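Lectin (Trichosanthes anguina, PDB 4HR6) probably belongs to the part of a nontoxic seed lectin that resembles the ribosome-inactivating chain of type II RIPs, while the lectin as a whole binds carbohydrate. Local coordinates at residues B[37-42]-B[57-62]; B[3-8]-B[50-55]. One frame throughout, in Å; residues are numbered along the deposited sequence.

Contact 1: B[37-42]-B[57-62]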
ATOM      1  N   GLU B  37       4.844 -26.986  30.088  1.00 45.20           N
ATOM      2  CA  GLU B  37       5.524 -25.709  30.187  1.00 41.15           C
ATOM      3  C   GLU B  37       4.946 -24.769  29.145  1.00 37.98           C
ATOM      4  O   GLU B  37       4.507 -25.212  28.085  1.00 35.36           O
ATOM      5  CB  GLU B  37       7.008 -25.868  29.923  1.00 43.05           C
ATOM      6  CG  GLU B  37       7.680 -26.973  30.713  1.00 47.90           C
ATOM      7  CD  GLU B  37       7.751 -26.683  32.198  1.00 47.76           C
ATOM      8  OE1 GLU B  37       8.046 -25.542  32.589  1.00 50.54           O
ATOM      9  OE2 GLU B  37       7.526 -27.619  32.984  1.00 56.42           O
ATOM     10  N   SER B  38       4.947 -23.477  29.477  1.00 32.26           N
ATOM     11  CA  SER B  38       4.608 -22.428  28.558  1.00 30.88           C
ATOM     12  C   SER B  38       5.598 -21.291  28.799  1.00 30.52           C
ATOM     13  O   SER B  38       6.265 -21.223  29.843  1.00 30.98           O
ATOM     14  CB  SER B  38       3.154 -21.986  28.761  1.00 32.33           C
ATOM     15  OG  SER B  38       2.956 -21.421  30.053  1.00 31.07           O
ATOM     16  N   TYR B  39       5.732 -20.408  27.818  1.00 29.40           N
ATOM     17  CA  TYR B  39       6.740 -19.359  27.896  1.00 27.49           C
ATOM     18  C   TYR B  39       6.116 -18.042  27.512  1.00 27.63           C
ATOM     19  O   TYR B  39       5.427 -17.946  26.502  1.00 27.98           O
ATOM     20  CB  TYR B  39       7.930 -19.696  27.008  1.00 27.95           C
ATOM     21  CG  TYR B  39       8.528 -21.030  27.335  1.00 27.74           C
ATOM     22  CD1 TYR B  39       8.018 -22.179  26.776  1.00 28.78           C
ATOM     23  CD2 TYR B  39       9.567 -21.141  28.245  1.00 29.16           C
ATOM     24  CE1 TYR B  39       8.529 -23.414  27.094  1.00 30.85           C
ATOM     25  CE2 TYR B  39      10.085 -22.378  28.578  1.00 31.57           C
ATOM     26  CZ  TYR B  39       9.558 -23.513  27.987  1.00 31.57           C
ATOM     27  OH  TYR B  39      10.048 -24.768  28.289  1.00 36.18           O
ATOM     28  N   PHE B  40       6.334 -17.041  28.358  1.00 27.15           N
ATOM     29  CA  PHE B  40       5.680 -15.752  28.244  1.00 26.83           C
ATOM     30  C   PHE B  40       6.764 -14.720  28.103  1.00 28.86           C
ATOM     31  O   PHE B  40       7.792 -14.814  28.781  1.00 29.17           O
ATOM     32  CB  PHE B  40       4.859 -15.444  29.500  1.00 26.45           C
ATOM     33  CG  PHE B  40       3.530 -16.126  29.536  1.00 26.61           C
ATOM     34  CD1 PHE B  40       3.436 -17.477  29.793  1.00 27.80           C
ATOM     35  CD2 PHE B  40       2.362 -15.410  29.320  1.00 27.69           C
ATOM     36  CE1 PHE B  40       2.196 -18.102  29.833  1.00 28.80           C
ATOM     37  CE2 PHE B  40       1.125 -16.028  29.342  1.00 27.88           C
ATOM     38  CZ  PHE B  40       1.039 -17.382  29.605  1.00 28.79           C
ATOM     39  N   PHE B  41       6.545 -13.744  27.223  1.00 29.08           N
ATOM     40  CA  PHE B  41       7.442 -12.598  27.156  1.00 29.23           C
ATOM     41  C   PHE B  41       7.333 -11.801  28.440  1.00 29.01           C
ATOM     42  O   PHE B  41       6.285 -11.754  29.068  1.00 28.58           O
ATOM     43  CB  PHE B  41       7.117 -11.707  25.948  1.00 29.08           C
ATOM     44  CG  PHE B  41       7.591 -12.277  24.638  1.00 29.03           C
ATOM     45  CD1 PHE B  41       6.749 -13.041  23.855  1.00 29.09           C
ATOM     46  CD2 PHE B  41       8.892 -12.082  24.215  1.00 30.13           C
ATOM     47  CE1 PHE B  41       7.180 -13.589  22.662  1.00 30.10           C
ATOM     48  CE2 PHE B  41       9.335 -12.628  23.015  1.00 31.22           C
ATOM     49  CZ  PHE B  41       8.476 -13.382  22.236  1.00 30.86           C
ATOM     50  N   LEU B  42       8.435 -11.154  28.785  1.00 31.16           N
ATOM     51  CA  LEU B  42       8.571 -10.362  29.978  1.00 31.50           C
ATOM     52  C   LEU B  42       7.512  -9.239  30.032  1.00 31.91           C
ATOM     53  O   LEU B  42       7.041  -8.881  31.096  1.00 29.27           O
ATOM     54  CB  LEU B  42       9.988  -9.804  30.016  1.00 32.43           C
ATOM     55  CG  LEU B  42      10.498  -9.055  31.245  1.00 36.64           C
ATOM     56  CD1 LEU B  42      10.280  -9.860  32.525  1.00 37.20           C
ATOM     57  CD2 LEU B  42      11.971  -8.754  31.026  1.00 35.32           C
ATOM     58  N   HIS B  57       3.066 -24.889  33.725  1.00 35.53           N
ATOM     59  CA  HIS B  57       4.029 -24.065  34.429  1.00 39.43           C
ATOM     60  C   HIS B  57       4.351 -22.919  33.490  1.00 37.20           C
ATOM     61  O   HIS B  57       4.823 -23.156  32.393  1.00 38.73           O
ATOM     62  CB  HIS B  57       5.320 -24.829  34.737  1.00 45.52           C
ATOM     63  CG  HIS B  57       5.108 -26.106  35.473  1.00 55.01           C
ATOM     64  ND1 HIS B  57       5.405 -27.336  34.924  1.00 63.49           N
ATOM     65  CD2 HIS B  57       4.619 -26.355  36.713  1.00 59.42           C
ATOM     66  CE1 HIS B  57       5.102 -28.285  35.790  1.00 64.23           C
ATOM     67  NE2 HIS B  57       4.621 -27.717  36.883  1.00 59.72           N
ATOM     68  N   GLN B  58       4.079 -21.694  33.921  1.00 34.66           N
ATOM     69  CA  GLN B  58       4.251 -20.515  33.103  1.00 35.30           C
ATOM     70  C   GLN B  58       5.610 -19.916  33.347  1.00 34.05           C
ATOM     71  O   GLN B  58       5.850 -19.317  34.368  1.00 37.83           O
ATOM     72  CB  GLN B  58       3.156 -19.483  33.400  1.00 34.59           C
ATOM     73  CG  GLN B  58       1.745 -19.976  33.096  1.00 36.63           C
ATOM     74  CD  GLN B  58       0.665 -19.008  33.564  1.00 37.10           C
ATOM     75  OE1 GLN B  58       0.828 -18.362  34.570  1.00 39.93           O
ATOM     76  NE2 GLN B  58      -0.425 -18.897  32.815  1.00 37.82           N
ATOM     77  N   ASN B  59       6.512 -20.075  32.396  1.00 34.26           N
ATOM     78  CA  ASN B  59       7.836 -19.474  32.509  1.00 33.95           C
ATOM     79  C   ASN B  59       7.835 -18.101  31.874  1.00 32.45           C
ATOM     80  O   ASN B  59       7.147 -17.870  30.882  1.00 33.24           O
ATOM     81  CB  ASN B  59       8.859 -20.365  31.823  1.00 35.39           C
ATOM     82  CG  ASN B  59       8.865 -21.749  32.398  1.00 37.81           C
ATOM     83  OD1 ASN B  59       9.452 -21.969  33.449  1.00 42.73           O
ATOM     84  ND2 ASN B  59       8.195 -22.689  31.730  1.00 38.35           N
ATOM     85  N   VAL B  60       8.620 -17.207  32.439  1.00 32.02           N
ATOM     86  CA  VAL B  60       8.754 -15.854  31.943  1.00 33.99           C
ATOM     87  C   VAL B  60      10.134 -15.691  31.298  1.00 33.91           C
ATOM     88  O   VAL B  60      11.149 -15.902  31.940  1.00 33.78           O
ATOM     89  CB  VAL B  60       8.598 -14.837  33.087  1.00 33.65           C
ATOM     90  CG1 VAL B  60       8.678 -13.413  32.565  1.00 36.16           C
ATOM     91  CG2 VAL B  60       7.271 -15.060  33.789  1.00 34.17           C
ATOM     92  N   LEU B  61      10.164 -15.293  30.033  1.00 32.60           N
ATOM     93  CA  LEU B  61      11.427 -15.110  29.319  1.00 31.87           C
ATOM     94  C   LEU B  61      12.113 -13.851  29.812  1.00 31.81           C
ATOM     95  O   LEU B  61      11.472 -12.963  30.357  1.00 32.43           O
ATOM     96  CB  LEU B  61      11.174 -15.057  27.800  1.00 30.82           C
ATOM     97  CG  LEU B  61      10.498 -16.336  27.305  1.00 31.71           C
ATOM     98  CD1 LEU B  61       9.901 -16.197  25.921  1.00 33.61           C
ATOM     99  CD2 LEU B  61      11.457 -17.520  27.355  1.00 32.30           C
ATOM    100  N   ASN B  62      13.422 -13.783  29.637  1.00 33.19           N
ATOM    101  CA  ASN B  62      14.195 -12.635  30.080  1.00 36.12           C
ATOM    102  C   ASN B  62      14.441 -11.633  28.954  1.00 35.10           C
ATOM    103  O   ASN B  62      15.465 -10.977  28.917  1.00 36.94           O
ATOM    104  CB  ASN B  62      15.513 -13.079  30.729  1.00 42.00           C
ATOM    105  CG  ASN B  62      16.400 -13.868  29.785  1.00 48.86           C
ATOM    106  OD1 ASN B  62      15.921 -14.576  28.885  1.00 53.75           O
ATOM    107  ND2 ASN B  62      17.709 -13.772  29.999  1.00 55.88           N
TER
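Ser38 and Asn59 are joined by two bonds in the close-packed middle of the parallel pairing between strands 37-40 and 57-60. Ser38 O accepts two N-H groups of Asn59, the backbone N at 2.8 Å and side-chain ND2 at 3.1 Å, which reach it from opposite faces of the carbonyl plane. The asparagine amide serves a second acceptor: ND2 gives Glu37 OE1 a nearly straight bond of 3.0 Å (174° at the hydrogen), lying in the amide plane and using the anti lone pair of the carboxylate. Asparagine suits this place: chi1 (-57°) puts CG beside the backbone N, the short side chain lies beside the Tyr39 ring, pointing the same way, and ND2 reaches both acceptors. The ladder continues through Phe40 N to Asn59 O and ends where Leu61 N meets Phe40 O at 2.7 Å. Leu61 is buried, its CG against Phe40 O, and helix 103-119 packs on its side chain. On the face of Ser38 and Phe40, Phe40 CE1 lies 3.8 Å from Gln58 CG, and the ring stacks on Phe49 of helix 46-51, the connection of the beta-alpha-beta unit 37-40, 46-51, 57-60.

The loose side is at Leu42 and Val60, exposed residues whose CD1 and CG1 touch at 3.9 Å, the side chains crossing at about a right angle. At the other, solvent-exposed end, His57 ND1 hydrogen-bonds Glu37 OE2 (2.9 Å) from above the carboxylate plane, bent at the hydrogen (143°). Glu37 thus divides its oxygens between an amide and an imidazole, an arrangement that would probably stabilise a protonated His57.

Contact 2: B[3-8]-B[50-55]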
ATOM      1  N   PHE B   3      -7.013 -12.879  22.860  1.00 34.32           N
ATOM      2  CA  PHE B   3      -5.862 -13.603  22.363  1.00 33.62           C
ATOM      3  C   PHE B   3      -6.238 -14.549  21.225  1.00 35.57           C
ATOM      4  O   PHE B   3      -7.248 -15.253  21.281  1.00 38.40           O
ATOM      5  CB  PHE B   3      -5.161 -14.317  23.531  1.00 31.79           C
ATOM      6  CG  PHE B   3      -4.698 -13.361  24.593  1.00 32.62           C
ATOM      7  CD1 PHE B   3      -5.398 -13.216  25.771  1.00 33.22           C
ATOM      8  CD2 PHE B   3      -3.622 -12.537  24.367  1.00 32.03           C
ATOM      9  CE1 PHE B   3      -5.001 -12.304  26.718  1.00 31.70           C
ATOM     10  CE2 PHE B   3      -3.225 -11.614  25.304  1.00 32.46           C
ATOM     11  CZ  PHE B   3      -3.915 -11.495  26.488  1.00 32.30           C
ATOM     12  N   TYR B   4      -5.418 -14.536  20.183  1.00 35.50           N
ATOM     13  CA  TYR B   4      -5.607 -15.385  19.017  1.00 36.83           C
ATOM     14  C   TYR B   4      -4.507 -16.449  19.015  1.00 35.50           C
ATOM     15  O   TYR B   4      -3.332 -16.133  19.239  1.00 31.35           O
ATOM     16  CB  TYR B   4      -5.520 -14.513  17.781  1.00 38.30           C
ATOM     17  CG  TYR B   4      -5.727 -15.197  16.463  1.00 43.61           C
ATOM     18  CD1 TYR B   4      -6.935 -15.804  16.139  1.00 47.36           C
ATOM     19  CD2 TYR B   4      -4.720 -15.191  15.505  1.00 45.54           C
ATOM     20  CE1 TYR B   4      -7.121 -16.402  14.893  1.00 47.64           C
ATOM     21  CE2 TYR B   4      -4.897 -15.779  14.273  1.00 44.35           C
ATOM     22  CZ  TYR B   4      -6.091 -16.379  13.966  1.00 47.41           C
ATOM     23  OH  TYR B   4      -6.218 -16.955  12.718  1.00 49.29           O
ATOM     24  N   LEU B   5      -4.901 -17.695  18.778  1.00 34.79           N
ATOM     25  CA  LEU B   5      -3.982 -18.825  18.806  1.00 38.40           C
ATOM     26  C   LEU B   5      -3.729 -19.326  17.423  1.00 39.95           C
ATOM     27  O   LEU B   5      -4.605 -19.385  16.576  1.00 40.43           O
ATOM     28  CB  LEU B   5      -4.531 -19.996  19.617  1.00 40.23           C
ATOM     29  CG  LEU B   5      -4.803 -19.759  21.098  1.00 43.15           C
ATOM     30  CD1 LEU B   5      -5.332 -21.042  21.723  1.00 45.85           C
ATOM     31  CD2 LEU B   5      -3.554 -19.292  21.822  1.00 43.23           C
ATOM     32  N   LEU B   6      -2.516 -19.795  17.244  1.00 42.73           N
ATOM     33  CA  LEU B   6      -1.989 -20.018  15.951  1.00 42.11           C
ATOM     34  C   LEU B   6      -0.991 -21.150  16.070  1.00 38.11           C
ATOM     35  O   LEU B   6      -0.074 -21.081  16.884  1.00 39.44           O
ATOM     36  CB  LEU B   6      -1.326 -18.716  15.586  1.00 46.55           C
ATOM     37  CG  LEU B   6      -1.008 -18.471  14.161  1.00 49.03           C
ATOM     38  CD1 LEU B   6      -1.208 -16.980  13.920  1.00 51.76           C
ATOM     39  CD2 LEU B   6       0.406 -18.946  13.926  1.00 50.16           C
ATOM     40  N   THR B   7      -1.164 -22.190  15.272  1.00 35.39           N
ATOM     41  CA  THR B   7      -0.287 -23.354  15.348  1.00 35.25           C
ATOM     42  C   THR B   7       0.669 -23.448  14.158  1.00 34.03           C
ATOM     43  O   THR B   7       0.292 -23.253  13.016  1.00 32.36           O
ATOM     44  CB  THR B   7      -1.126 -24.635  15.463  1.00 36.76           C
ATOM     45  OG1 THR B   7      -1.968 -24.525  16.617  1.00 38.74           O
ATOM     46  CG2 THR B   7      -0.248 -25.869  15.626  1.00 38.40           C
ATOM     47  N   LEU B   8       1.925 -23.743  14.442  1.00 33.95           N
ATOM     48  CA  LEU B   8       2.911 -23.976  13.393  1.00 33.55           C
ATOM     49  C   LEU B   8       3.482 -25.356  13.621  1.00 32.80           C
ATOM     50  O   LEU B   8       3.749 -25.724  14.756  1.00 32.45           O
ATOM     51  CB  LEU B   8       4.034 -22.954  13.469  1.00 34.40           C
ATOM     52  CG  LEU B   8       3.625 -21.490  13.435  1.00 37.37           C
ATOM     53  CD1 LEU B   8       4.784 -20.647  13.930  1.00 40.39           C
ATOM     54  CD2 LEU B   8       3.222 -21.082  12.033  1.00 39.61           C
ATOM     55  N   HIS B  50      -3.371 -14.829  33.229  1.00 39.14           N
ATOM     56  CA  HIS B  50      -4.554 -15.261  33.945  1.00 42.36           C
ATOM     57  C   HIS B  50      -5.455 -16.061  33.060  1.00 42.11           C
ATOM     58  O   HIS B  50      -6.256 -16.817  33.561  1.00 44.62           O
ATOM     59  CB  HIS B  50      -5.306 -14.070  34.555  1.00 44.98           C
ATOM     60  CG  HIS B  50      -4.631 -13.515  35.769  1.00 50.24           C
ATOM     61  ND1 HIS B  50      -3.731 -12.473  35.709  1.00 53.37           N
ATOM     62  CD2 HIS B  50      -4.685 -13.890  37.069  1.00 52.48           C
ATOM     63  CE1 HIS B  50      -3.270 -12.218  36.921  1.00 54.89           C
ATOM     64  NE2 HIS B  50      -3.837 -13.062  37.766  1.00 55.30           N
ATOM     65  N   THR B  51      -5.308 -15.924  31.749  1.00 40.73           N
ATOM     66  CA  THR B  51      -6.209 -16.576  30.825  1.00 40.21           C
ATOM     67  C   THR B  51      -5.547 -17.574  29.888  1.00 39.47           C
ATOM     68  O   THR B  51      -6.252 -18.383  29.316  1.00 41.23           O
ATOM     69  CB  THR B  51      -6.981 -15.542  29.966  1.00 43.20           C
ATOM     70  OG1 THR B  51      -6.061 -14.661  29.341  1.00 43.79           O
ATOM     71  CG2 THR B  51      -7.925 -14.704  30.821  1.00 44.98           C
ATOM     72  N   LEU B  52      -4.224 -17.532  29.700  1.00 37.97           N
ATOM     73  CA  LEU B  52      -3.591 -18.448  28.740  1.00 37.08           C
ATOM     74  C   LEU B  52      -2.742 -19.498  29.415  1.00 32.29           C
ATOM     75  O   LEU B  52      -1.960 -19.194  30.297  1.00 30.30           O
ATOM     76  CB  LEU B  52      -2.684 -17.696  27.767  1.00 38.68           C
ATOM     77  CG  LEU B  52      -3.310 -16.672  26.836  1.00 40.34           C
ATOM     78  CD1 LEU B  52      -2.212 -15.832  26.197  1.00 40.26           C
ATOM     79  CD2 LEU B  52      -4.159 -17.372  25.790  1.00 41.53           C
ATOM     80  N   PHE B  53      -2.862 -20.723  28.934  1.00 33.50           N
ATOM     81  CA  PHE B  53      -2.002 -21.827  29.343  1.00 34.14           C
ATOM     82  C   PHE B  53      -1.972 -21.963  30.859  1.00 34.46           C
ATOM     83  O   PHE B  53      -0.924 -22.164  31.462  1.00 36.00           O
ATOM     84  CB  PHE B  53      -0.589 -21.665  28.755  1.00 33.79           C
ATOM     85  CG  PHE B  53      -0.573 -21.395  27.269  1.00 34.47           C
ATOM     86  CD1 PHE B  53      -1.305 -22.179  26.386  1.00 36.37           C
ATOM     87  CD2 PHE B  53       0.164 -20.337  26.746  1.00 33.57           C
ATOM     88  CE1 PHE B  53      -1.301 -21.915  25.025  1.00 35.30           C
ATOM     89  CE2 PHE B  53       0.167 -20.077  25.388  1.00 33.32           C
ATOM     90  CZ  PHE B  53      -0.561 -20.863  24.530  1.00 33.62           C
ATOM     91  N   THR B  54      -3.144 -21.857  31.470  1.00 37.12           N
ATOM     92  CA  THR B  54      -3.239 -21.792  32.935  1.00 39.40           C
ATOM     93  C   THR B  54      -3.026 -23.146  33.607  1.00 38.58           C
ATOM     94  O   THR B  54      -2.735 -23.204  34.783  1.00 40.13           O
ATOM     95  CB  THR B  54      -4.587 -21.195  33.371  1.00 39.73           C
ATOM     96  OG1 THR B  54      -5.653 -21.863  32.678  1.00 39.07           O
ATOM     97  CG2 THR B  54      -4.620 -19.723  33.020  1.00 42.09           C
ATOM     98  N   ASP B  55      -3.153 -24.219  32.845  1.00 40.01           N
ATOM     99  CA  ASP B  55      -2.815 -25.556  33.313  1.00 44.07           C
ATOM    100  C   ASP B  55      -1.391 -25.951  32.898  1.00 40.67           C
ATOM    101  O   ASP B  55      -1.155 -27.098  32.545  1.00 40.05           O
ATOM    102  CB  ASP B  55      -3.808 -26.550  32.711  1.00 48.95           C
ATOM    103  CG  ASP B  55      -3.765 -26.544  31.201  1.00 57.45           C
ATOM    104  OD1 ASP B  55      -3.795 -25.444  30.605  1.00 64.87           O
ATOM    105  OD2 ASP B  55      -3.654 -27.627  30.605  1.00 68.25           O
TER
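Phe3 and Leu52 meet by a CH-pi contact: methyl CD1 of Leu52 stands over one face of the ring, 4.1 Å from its centroid and 18° off the normal, displaced toward the CG side of the rim. The other methyl, CD2, lies 3.9 Å from Phe3 CB, so the forked leucine end touches both the ring and its stem. A flat aromatic on the strand suits this branched partner, since its face accepts a methyl closely.

Strand 3-9 is an outermost strand of the mixed five-stranded sheet within this chain, and helix 46-51, belonging to a beta-alpha-beta unit, packs on one face of that sheet. Leu52 is the first residue to leave helical geometry, and it also touches Ala19 and Val28 on the intervening strands.

The remaining apolar contacts are wider. Leu5 CD2 lies 4.3 Å from Phe53 CZ and 4.4 Å from Leu52 CD2, a methyl serving two neighbours on an exposed residue.

One polar atom approaches the aromatic ring: Thr51 OG1 is 3.7 Å from Phe3 CE1, with the two side chains at about a right angle. Its hydroxyl is hydrogen-bonded to Leu47 O, one turn back in the helix.

From the N terminus the chain runs along strand 3-9, through the antiparallel strands 15-21 and 26-32, and into strand 37-40, the first partner of contact 1. Helix 46-51 follows, and its end returns to strand 3-9, closing contact 2 across 41 intervening residues. Strand 57-60 then closes contact 1 across only 14. The two loops cross, because their segments alternate along the chain. Contact 1 builds the parallel edge of the sheet; contact 2 lays the helix end against its other outer strand within this chain, beyond which another chain of the lectin continues it. They touch directly, Ser38 CB 3.8 Å from Phe53 CB, so the helix end and this chain's two outer strands are packed together.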